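Local coordinates for nitrate reductase (Ulva prolifera, PDB 5YLY), which catalyses the reduction of nitrate to nitrite in nitrate assimilation, this FAD-binding cytochrome b5 reductase domain probably receiving the electrons from NADH, at residues V223-R231 against Y238-M247; F27-L38 against L130-P141. All coordinates share one frame; numbering follows the deposited sequence.

Interaction 1. Residues V223-R231 against Y238-M247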
loop_
_atom_site.group_PDB
_atom_site.type_symbol
_atom_site.label_atom_id
_atom_site.label_comp_id
_atom_site.label_asym_id
_atom_site.label_seq_id
_atom_site.Cartn_x
_atom_site.Cartn_y
_atom_site.Cartn_z
ATOM N N VAL A 223 -9.110 12.695 7.682
ATOM C CA VAL A 223 -8.263 11.522 7.949
ATOM C C VAL A 223 -7.591 11.619 9.308
ATOM O O VAL A 223 -7.283 12.727 9.781
ATOM C CB VAL A 223 -7.234 11.328 6.773
ATOM C CG1 VAL A 223 -6.235 12.485 6.682
ATOM C CG2 VAL A 223 -6.497 9.982 6.872
ATOM N N LYS A 224 -7.398 10.456 9.944
ATOM C CA LYS A 224 -6.576 10.301 11.149
ATOM C C LYS A 224 -5.670 9.115 10.919
ATOM O O LYS A 224 -6.075 8.126 10.279
ATOM C CB LYS A 224 -7.396 10.094 12.415
ATOM C CG LYS A 224 -8.131 11.357 12.850
ATOM C CD LYS A 224 -8.789 11.164 14.233
ATOM C CE LYS A 224 -9.710 12.317 14.558
ATOM N NZ LYS A 224 -8.972 13.606 14.642
ATOM N N ILE A 225 -4.434 9.214 11.425
ATOM C CA ILE A 225 -3.473 8.126 11.285
ATOM C C ILE A 225 -2.947 7.762 12.667
ATOM O O ILE A 225 -2.587 8.656 13.446
ATOM C CB ILE A 225 -2.342 8.494 10.288
ATOM C CG1 ILE A 225 -2.900 8.805 8.857
ATOM C CG2 ILE A 225 -1.284 7.370 10.211
ATOM C CD1 ILE A 225 -2.025 9.592 8.032
ATOM N N HIS A 226 -2.942 6.455 12.987
ATOM C CA HIS A 226 -2.424 5.976 14.264
ATOM C C HIS A 226 -1.413 4.899 13.954
ATOM O O HIS A 226 -1.593 4.142 12.998
ATOM C CB HIS A 226 -3.529 5.428 15.155
ATOM C CG HIS A 226 -3.105 5.285 16.581
ATOM N ND1 HIS A 226 -3.174 6.369 17.433
ATOM C CD2 HIS A 226 -2.600 4.240 17.267
ATOM C CE1 HIS A 226 -2.778 5.944 18.615
ATOM N NE2 HIS A 226 -2.405 4.684 18.567
ATOM N N TYR A 227 -0.334 4.851 14.744
ATOM C CA TYR A 227 0.758 3.901 14.553
ATOM C C TYR A 227 0.920 3.003 15.762
ATOM O O TYR A 227 0.610 3.404 16.888
ATOM C CB TYR A 227 2.088 4.657 14.368
ATOM C CG TYR A 227 2.088 5.684 13.263
ATOM C CD1 TYR A 227 2.421 5.332 11.957
ATOM C CD2 TYR A 227 1.822 7.027 13.530
ATOM C CE1 TYR A 227 2.456 6.283 10.939
ATOM C CE2 TYR A 227 1.834 7.985 12.512
ATOM C CZ TYR A 227 2.167 7.609 11.227
ATOM O OH TYR A 227 2.170 8.543 10.227
ATOM N N THR A 228 1.468 1.795 15.539
ATOM C CA THR A 228 1.908 0.893 16.599
ATOM C C THR A 228 3.228 0.290 16.175
ATOM O O THR A 228 3.460 0.084 14.984
ATOM C CB THR A 228 0.875 -0.150 17.063
ATOM O OG1 THR A 228 1.354 -0.735 18.288
ATOM C CG2 THR A 228 0.625 -1.260 16.031
ATOM N N VAL A 229 4.112 0.089 17.135
ATOM C CA VAL A 229 5.402 -0.567 16.922
ATOM C C VAL A 229 5.548 -1.652 17.993
ATOM O O VAL A 229 4.964 -1.509 19.067
ATOM C CB VAL A 229 6.616 0.405 16.836
ATOM C CG1 VAL A 229 6.510 1.344 15.630
ATOM C CG2 VAL A 229 6.800 1.188 18.129
ATOM N N ASP A 230 6.243 -2.765 17.679
ATOM C CA ASP A 230 6.432 -3.879 18.616
ATOM C C ASP A 230 7.271 -3.397 19.783
ATOM O O ASP A 230 6.813 -3.407 20.932
ATOM C CB ASP A 230 7.127 -5.074 17.929
ATOM C CG ASP A 230 6.358 -5.758 16.809
ATOM O OD1 ASP A 230 5.191 -5.388 16.572
ATOM O OD2 ASP A 230 6.908 -6.699 16.205
ATOM N N ARG A 231 8.481 -2.916 19.464
ATOM C CA ARG A 231 9.424 -2.415 20.451
ATOM C C ARG A 231 9.647 -0.906 20.275
ATOM O O ARG A 231 10.393 -0.465 19.392
ATOM C CB ARG A 231 10.736 -3.234 20.506
ATOM C CG ARG A 231 11.076 -4.031 19.238
ATOM C CD ARG A 231 12.291 -3.478 18.528
ATOM N NE ARG A 231 13.536 -3.716 19.260
ATOM C CZ ARG A 231 14.743 -3.384 18.813
ATOM N NH1 ARG A 231 14.884 -2.797 17.629
ATOM N NH2 ARG A 231 15.822 -3.644 19.543
ATOM N N TYR A 238 2.707 7.077 20.235
ATOM C CA TYR A 238 1.613 6.228 19.760
ATOM C C TYR A 238 1.559 4.889 20.499
ATOM O O TYR A 238 2.087 4.782 21.606
ATOM C CB TYR A 238 1.667 6.062 18.222
ATOM C CG TYR A 238 1.688 7.353 17.433
ATOM C CD1 TYR A 238 2.890 7.974 17.108
ATOM C CD2 TYR A 238 0.515 7.900 16.920
ATOM C CE1 TYR A 238 2.922 9.147 16.355
ATOM C CE2 TYR A 238 0.534 9.074 16.161
ATOM C CZ TYR A 238 1.739 9.690 15.881
ATOM O OH TYR A 238 1.765 10.842 15.140
ATOM N N SER A 239 0.892 3.873 19.911
ATOM C CA SER A 239 0.710 2.574 20.572
ATOM C C SER A 239 1.902 1.620 20.487
ATOM O O SER A 239 2.768 1.778 19.624
ATOM C CB SER A 239 -0.540 1.891 20.045
ATOM O OG SER A 239 -1.690 2.632 20.405
ATOM N N SER A 240 1.923 0.620 21.385
ATOM C CA SER A 240 2.946 -0.418 21.480
ATOM C C SER A 240 2.281 -1.790 21.345
ATOM O O SER A 240 1.148 -1.986 21.808
ATOM C CB SER A 240 3.634 -0.368 22.852
ATOM O OG SER A 240 4.101 0.926 23.202
ATOM N N GLY A 241 3.034 -2.743 20.806
ATOM C CA GLY A 241 2.591 -4.129 20.709
ATOM C C GLY A 241 1.704 -4.417 19.523
ATOM O O GLY A 241 1.601 -3.598 18.612
ATOM N N PHE A 242 1.067 -5.591 19.531
ATOM C CA PHE A 242 0.193 -6.038 18.448
ATOM C C PHE A 242 -1.144 -5.308 18.450
ATOM O O PHE A 242 -1.630 -4.892 19.511
ATOM C CB PHE A 242 -0.075 -7.556 18.539
ATOM C CG PHE A 242 1.143 -8.440 18.668
ATOM C CD1 PHE A 242 2.145 -8.416 17.701
ATOM C CD2 PHE A 242 1.263 -9.334 19.729
ATOM C CE1 PHE A 242 3.268 -9.248 17.817
ATOM C CE2 PHE A 242 2.379 -10.165 19.840
ATOM C CZ PHE A 242 3.375 -10.114 18.886
ATOM N N ILE A 243 -1.758 -5.206 17.259
ATOM C CA ILE A 243 -3.088 -4.632 17.103
ATOM C C ILE A 243 -4.059 -5.479 17.981
ATOM O O ILE A 243 -4.024 -6.707 17.922
ATOM C CB ILE A 243 -3.485 -4.615 15.609
ATOM C CG1 ILE A 243 -2.553 -3.669 14.792
ATOM C CG2 ILE A 243 -4.946 -4.225 15.430
ATOM C CD1 ILE A 243 -2.636 -3.798 13.303
ATOM N N ASP A 244 -4.834 -4.814 18.853
ATOM C CA ASP A 244 -5.828 -5.450 19.714
ATOM C C ASP A 244 -7.145 -4.677 19.615
ATOM O O ASP A 244 -7.206 -3.672 18.894
ATOM C CB ASP A 244 -5.324 -5.620 21.169
ATOM C CG ASP A 244 -5.052 -4.359 21.991
ATOM O OD1 ASP A 244 -5.274 -3.241 21.472
ATOM O OD2 ASP A 244 -4.624 -4.492 23.154
ATOM N N LEU A 245 -8.204 -5.155 20.285
ATOM C CA LEU A 245 -9.518 -4.501 20.226
ATOM C C LEU A 245 -9.465 -3.039 20.654
ATOM O O LEU A 245 -10.041 -2.199 19.970
ATOM C CB LEU A 245 -10.582 -5.268 21.047
ATOM C CG LEU A 245 -12.018 -4.716 20.973
ATOM C CD1 LEU A 245 -12.565 -4.722 19.547
ATOM C CD2 LEU A 245 -12.950 -5.467 21.918
ATOM N N ASP A 246 -8.782 -2.742 21.785
ATOM C CA ASP A 246 -8.631 -1.379 22.321
ATOM C C ASP A 246 -7.986 -0.455 21.291
ATOM O O ASP A 246 -8.469 0.651 21.078
ATOM C CB ASP A 246 -7.786 -1.380 23.606
ATOM C CG ASP A 246 -8.376 -0.543 24.720
ATOM O OD1 ASP A 246 -8.513 0.689 24.529
ATOM O OD2 ASP A 246 -8.749 -1.128 25.765
ATOM N N MET A 247 -6.915 -0.919 20.635
ATOM C CA MET A 247 -6.241 -0.131 19.619
ATOM C C MET A 247 -7.150 0.128 18.416
ATOM O O MET A 247 -7.176 1.256 17.904
ATOM C CB MET A 247 -4.946 -0.799 19.182
ATOM C CG MET A 247 -4.029 0.136 18.413
ATOM S SD MET A 247 -2.568 -0.760 17.832
ATOM C CE MET A 247 -1.885 -1.353 19.384
HETATM O O HOH W 1 -0.936 10.855 13.060
#
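Tyr227 turns a ring edge onto the face of Tyr238 in a T-shaped stack, with CD2 of Tyr227 over the ring centre, 3.6 Å from Tyr238 CZ, and the planes 80° apart. In both tyrosines CG lies anti to the carbonyl carbon (chi1 -55°), which sets the side chains next to each other and pointing the same way. Tyr238 in turn directs its own edge at a face of His226, its CD2 standing 4.0 Å from His226 ND1, to complete an aromatic cluster. Were Tyr238 replaced by an alanine, the Tyr227 edge and the His226 face would probably lose their shared partner and a gap would open beside the strand.

Two side-chain hydrogen bonds also cross the contact. His226 NE2 and Ser239 OG are 2.8 Å apart in a nearly straight bond (159°) in which either could donate; Ser239 OG also bonds to Arg250. Thr228 OG1 donates to Gly241 O at 2.9 Å.

The backbone adds a short parallel ladder: Ser239 bonds through its N to Tyr227 O (3.1 Å) and through its O to Val229 N (3.3 Å), and Gly241 N continues it to Val229 O (2.9 Å).

Apolar packing is slighter. Met247, at the start of a helix N-capped by Asp244, lays SD 3.6 Å from Thr228 CB.

Strand 239-240 lies outermost in the parallel sheet of the NAD-binding domain. It has few backbone bonds, and side-chain contacts probably add to its attachment: the ring of Tyr238 before it, Ser239 OG on it and Thr228 OG1 bonded to Gly241 just after it.

Interaction 2. Residues F27-L38 against L130-P141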
loop_
_atom_site.group_PDB
_atom_site.type_symbol
_atom_site.label_atom_id
_atom_site.label_comp_id
_atom_site.label_asym_id
_atom_site.label_seq_id
_atom_site.Cartn_x
_atom_site.Cartn_y
_atom_site.Cartn_z
ATOM N N PHE A 27 -0.720 1.953 -20.421
ATOM C CA PHE A 27 0.448 1.089 -20.377
ATOM C C PHE A 27 0.051 -0.313 -19.897
ATOM O O PHE A 27 0.384 -1.290 -20.566
ATOM C CB PHE A 27 1.509 1.666 -19.456
ATOM C CG PHE A 27 2.705 0.770 -19.216
ATOM C CD1 PHE A 27 3.736 0.703 -20.141
ATOM C CD2 PHE A 27 2.831 0.046 -18.037
ATOM C CE1 PHE A 27 4.856 -0.100 -19.913
ATOM C CE2 PHE A 27 3.980 -0.728 -17.794
ATOM C CZ PHE A 27 4.983 -0.789 -18.736
ATOM N N LEU A 28 -0.657 -0.418 -18.759
ATOM C CA LEU A 28 -1.041 -1.720 -18.214
ATOM C C LEU A 28 -2.023 -2.490 -19.083
ATOM O O LEU A 28 -3.048 -1.952 -19.531
ATOM C CB LEU A 28 -1.554 -1.622 -16.780
ATOM C CG LEU A 28 -0.547 -1.123 -15.745
ATOM C CD1 LEU A 28 -1.249 -0.875 -14.458
ATOM C CD2 LEU A 28 0.632 -2.115 -15.572
ATOM N N ASN A 29 -1.671 -3.757 -19.334
ATOM C CA ASN A 29 -2.470 -4.683 -20.138
ATOM C C ASN A 29 -2.449 -6.007 -19.384
ATOM O O ASN A 29 -1.387 -6.615 -19.256
ATOM C CB ASN A 29 -1.900 -4.830 -21.552
ATOM C CG ASN A 29 -2.721 -5.742 -22.422
ATOM O OD1 ASN A 29 -3.505 -6.561 -21.934
ATOM N ND2 ASN A 29 -2.525 -5.654 -23.725
ATOM N N PRO A 30 -3.595 -6.425 -18.809
ATOM C CA PRO A 30 -3.596 -7.625 -17.959
ATOM C C PRO A 30 -3.226 -8.931 -18.667
ATOM O O PRO A 30 -2.952 -9.916 -17.989
ATOM C CB PRO A 30 -5.024 -7.649 -17.396
ATOM C CG PRO A 30 -5.843 -6.917 -18.429
ATOM C CD PRO A 30 -4.936 -5.799 -18.840
ATOM N N LYS A 31 -3.164 -8.920 -20.007
ATOM C CA LYS A 31 -2.839 -10.098 -20.812
ATOM C C LYS A 31 -1.369 -10.100 -21.201
ATOM O O LYS A 31 -0.922 -11.068 -21.830
ATOM C CB LYS A 31 -3.649 -10.089 -22.120
ATOM C CG LYS A 31 -5.159 -10.067 -21.985
ATOM C CD LYS A 31 -5.736 -10.285 -23.371
ATOM C CE LYS A 31 -7.152 -9.813 -23.521
ATOM N NZ LYS A 31 -7.557 -9.811 -24.951
ATOM N N LYS A 32 -0.633 -8.994 -20.905
ATOM C CA LYS A 32 0.737 -8.864 -21.371
ATOM C C LYS A 32 1.756 -8.471 -20.316
ATOM O O LYS A 32 1.443 -7.745 -19.366
ATOM C CB LYS A 32 0.807 -7.845 -22.518
ATOM C CG LYS A 32 0.118 -8.279 -23.803
ATOM C CD LYS A 32 0.388 -7.330 -24.947
ATOM C CE LYS A 32 -0.109 -7.915 -26.245
ATOM N NZ LYS A 32 0.296 -7.092 -27.410
ATOM N N GLN A 33 3.001 -8.943 -20.532
ATOM C CA GLN A 33 4.172 -8.558 -19.737
ATOM C C GLN A 33 4.714 -7.369 -20.518
ATOM O O GLN A 33 5.028 -7.502 -21.711
ATOM C CB GLN A 33 5.224 -9.686 -19.687
ATOM C CG GLN A 33 4.789 -10.930 -18.907
ATOM C CD GLN A 33 4.655 -10.708 -17.410
ATOM O OE1 GLN A 33 5.062 -9.688 -16.848
ATOM N NE2 GLN A 33 4.077 -11.679 -16.728
ATOM N N LYS A 34 4.734 -6.190 -19.888
ATOM C CA LYS A 34 5.190 -4.992 -20.589
ATOM C C LYS A 34 6.459 -4.469 -19.990
ATOM O O LYS A 34 6.541 -4.319 -18.780
ATOM C CB LYS A 34 4.079 -3.933 -20.648
ATOM C CG LYS A 34 2.955 -4.444 -21.602
ATOM C CD LYS A 34 2.003 -3.399 -22.077
ATOM C CE LYS A 34 2.535 -2.451 -23.120
ATOM N NZ LYS A 34 1.541 -1.377 -23.391
ATOM N N ALA A 35 7.469 -4.269 -20.828
ATOM C CA ALA A 35 8.771 -3.799 -20.357
ATOM C C ALA A 35 8.702 -2.346 -19.851
ATOM O O ALA A 35 8.001 -1.523 -20.433
ATOM C CB ALA A 35 9.781 -3.920 -21.481
ATOM N N ALA A 36 9.409 -2.047 -18.764
ATOM C CA ALA A 36 9.479 -0.684 -18.222
ATOM C C ALA A 36 10.943 -0.454 -17.890
ATOM O O ALA A 36 11.564 -1.291 -17.236
ATOM C CB ALA A 36 8.635 -0.566 -16.960
ATOM N N GLU A 37 11.487 0.679 -18.331
ATOM C CA GLU A 37 12.887 0.997 -18.133
ATOM C C GLU A 37 13.112 1.853 -16.908
ATOM O O GLU A 37 12.396 2.834 -16.709
ATOM C CB GLU A 37 13.412 1.711 -19.385
ATOM C CG GLU A 37 14.922 1.858 -19.401
ATOM C CD GLU A 37 15.407 2.616 -20.618
ATOM O OE1 GLU A 37 15.503 1.993 -21.698
ATOM O OE2 GLU A 37 15.620 3.845 -20.511
ATOM N N LEU A 38 14.123 1.519 -16.116
ATOM C CA LEU A 38 14.442 2.305 -14.930
ATOM C C LEU A 38 15.026 3.655 -15.354
ATOM O O LEU A 38 16.041 3.699 -16.054
ATOM C CB LEU A 38 15.428 1.531 -14.044
ATOM C CG LEU A 38 15.741 2.176 -12.665
ATOM C CD1 LEU A 38 14.448 2.399 -11.830
ATOM C CD2 LEU A 38 16.765 1.313 -11.876
ATOM N N LEU A 130 19.528 -3.059 -9.652
ATOM C CA LEU A 130 19.316 -2.487 -10.989
ATOM C C LEU A 130 20.028 -1.184 -11.189
ATOM O O LEU A 130 20.159 -0.409 -10.245
ATOM C CB LEU A 130 17.836 -2.244 -11.282
ATOM C CG LEU A 130 16.893 -3.442 -11.348
ATOM C CD1 LEU A 130 15.534 -2.983 -11.687
ATOM C CD2 LEU A 130 17.367 -4.501 -12.394
ATOM N N GLU A 131 20.507 -0.948 -12.415
ATOM C CA GLU A 131 21.126 0.329 -12.764
ATOM C C GLU A 131 20.138 1.051 -13.683
ATOM O O GLU A 131 19.337 0.390 -14.348
ATOM C CB GLU A 131 22.479 0.150 -13.470
ATOM C CG GLU A 131 23.570 -0.447 -12.576
ATOM C CD GLU A 131 24.004 0.370 -11.368
ATOM O OE1 GLU A 131 23.767 1.599 -11.335
ATOM O OE2 GLU A 131 24.618 -0.223 -10.456
ATOM N N VAL A 132 20.162 2.393 -13.698
ATOM C CA VAL A 132 19.306 3.173 -14.598
ATOM C C VAL A 132 19.579 2.658 -16.011
ATOM O O VAL A 132 20.750 2.415 -16.380
ATOM C CB VAL A 132 19.612 4.694 -14.429
ATOM C CG1 VAL A 132 19.084 5.521 -15.615
ATOM C CG2 VAL A 132 19.043 5.211 -13.101
ATOM N N GLY A 133 18.503 2.412 -16.750
ATOM C CA GLY A 133 18.584 1.865 -18.104
ATOM C C GLY A 133 18.206 0.394 -18.158
ATOM O O GLY A 133 17.896 -0.118 -19.237
ATOM N N ASP A 134 18.235 -0.310 -16.998
ATOM C CA ASP A 134 17.835 -1.728 -16.926
ATOM C C ASP A 134 16.309 -1.781 -16.981
ATOM O O ASP A 134 15.643 -0.780 -16.678
ATOM C CB ASP A 134 18.319 -2.381 -15.610
ATOM C CG ASP A 134 19.815 -2.565 -15.503
ATOM O OD1 ASP A 134 20.522 -2.310 -16.515
ATOM O OD2 ASP A 134 20.296 -2.948 -14.393
ATOM N N THR A 135 15.750 -2.941 -17.336
ATOM C CA THR A 135 14.301 -3.066 -17.443
ATOM C C THR A 135 13.720 -4.144 -16.551
ATOM O O THR A 135 14.425 -5.046 -16.102
ATOM C CB THR A 135 13.915 -3.380 -18.912
ATOM O OG1 THR A 135 14.477 -4.652 -19.262
ATOM C CG2 THR A 135 14.375 -2.301 -19.895
ATOM N N VAL A 136 12.404 -4.052 -16.315
ATOM C CA VAL A 136 11.614 -5.062 -15.615
ATOM C C VAL A 136 10.381 -5.288 -16.481
ATOM O O VAL A 136 10.093 -4.485 -17.373
ATOM C CB VAL A 136 11.195 -4.681 -14.172
ATOM C CG1 VAL A 136 12.405 -4.470 -13.262
ATOM C CG2 VAL A 136 10.229 -3.474 -14.163
ATOM N N GLU A 137 9.632 -6.350 -16.203
ATOM C CA GLU A 137 8.384 -6.591 -16.920
ATOM C C GLU A 137 7.257 -6.350 -15.983
ATOM O O GLU A 137 7.347 -6.692 -14.806
ATOM C CB GLU A 137 8.338 -7.996 -17.527
ATOM C CG GLU A 137 9.172 -8.076 -18.785
ATOM C CD GLU A 137 9.088 -9.392 -19.524
ATOM O OE1 GLU A 137 8.759 -10.416 -18.886
ATOM O OE2 GLU A 137 9.376 -9.401 -20.744
ATOM N N VAL A 138 6.190 -5.714 -16.491
ATOM C CA VAL A 138 5.051 -5.323 -15.665
ATOM C C VAL A 138 3.753 -5.914 -16.177
ATOM O O VAL A 138 3.411 -5.709 -17.340
ATOM C CB VAL A 138 4.957 -3.767 -15.560
ATOM C CG1 VAL A 138 3.894 -3.355 -14.551
ATOM C CG2 VAL A 138 6.311 -3.161 -15.179
ATOM N N LYS A 139 2.995 -6.574 -15.288
ATOM C CA LYS A 139 1.680 -7.119 -15.646
ATOM C C LYS A 139 0.611 -6.586 -14.699
ATOM O O LYS A 139 0.736 -6.681 -13.475
ATOM C CB LYS A 139 1.690 -8.669 -15.680
ATOM C CG LYS A 139 0.321 -9.256 -16.067
ATOM C CD LYS A 139 0.347 -10.762 -16.363
ATOM C CE LYS A 139 0.697 -11.031 -17.803
ATOM N NZ LYS A 139 0.453 -12.453 -18.173
ATOM N N GLY A 140 -0.458 -6.073 -15.268
ATOM C CA GLY A 140 -1.548 -5.547 -14.459
ATOM C C GLY A 140 -2.626 -4.934 -15.313
ATOM O O GLY A 140 -2.480 -4.913 -16.526
ATOM N N PRO A 141 -3.692 -4.376 -14.711
ATOM C CA PRO A 141 -3.945 -4.303 -13.260
ATOM C C PRO A 141 -4.365 -5.620 -12.645
ATOM O O PRO A 141 -4.951 -6.475 -13.317
ATOM C CB PRO A 141 -5.051 -3.234 -13.131
ATOM C CG PRO A 141 -5.438 -2.823 -14.542
ATOM C CD PRO A 141 -4.795 -3.790 -15.492
HETATM O O HOH W 2 0.712 -5.070 -18.339
HETATM O O HOH W 3 -2.332 -12.865 -18.256
HETATM O O HOH W 4 1.902 -12.470 -21.078
#
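Lys34 and Val138 form an antiparallel hydrogen-bonded pair, closed by Lys34 N to Val138 O and by Val138 N to Lys34 O (2.7 Å), and Ala36 and Val136 form a second such pair two residues on. The directions of the short segments 34-38 and 135-141 differ by 134°, well short of antiparallel, consistent with a twisted ribbon. Glu37 and Thr135 follow as a non-hydrogen-bonded pair, and past them Leu38 bonds to the type II turn Glu131 to Asp134: Leu38 N meets Asp134 O at 2.8 Å in an almost straight bond (178°), and Leu38 O accepts from Gly133 N.

Val138 carries much of the apolar face. With CG1 anti to the backbone N (chi1 -172°), it sets that methyl 3.6 Å from Leu28 CD2, while CG2 reaches Ala36 CB at 3.9 Å and CB meets the ring edge of Phe27. On the same side Lys34 carries its amine to Phe27 O and Glu56. Farther along, Leu38 CD2 packs on Leu130 CB at 3.8 Å. Pro30 CD touches CD of Pro141 (3.9 Å), which follows a cis peptide bond.

The opposite face carries Glu137, which packs on Gln33 while its carboxylate forms salt bridges with Lys75 and Arg73. Gln33 and Lys139 make a polar pair near the strand ends, Gln33 NE2 lying 3.6 Å from Lys139 CE, and two waters link Lys139 NZ to the carbonyls of Pro30 and Lys31.

The pair forms the middle of the six-stranded antiparallel sheet, a barrel in this flavin reductase family. Strand 69-75 flanks 135-142, strand 48-54 flanks 34-43 and sends Phe53 against Ala36 and Val136, and helix 122-129 leads into Leu130.

In the fold
The two contacts illustrate how a two-domain flavoprotein is built from separate sheets. Interaction 2 belongs to the antiparallel FAD-binding domain and interaction 1 to the parallel NAD-binding domain; they lie on opposite sides of the chain's centre, with their own centres 36 Å apart and their nearest atoms about 24 Å apart. Neither touches the other, and both segments of interaction 2 precede those of interaction 1 in the sequence. The flavin sits between them: the side chains of Asp230 and Pro141 each come to about 11 Å from the bound FAD. Interaction 2 also approaches probable cofactor-binding residues, the Val136 side chain lying about 5 Å from that of Phe123.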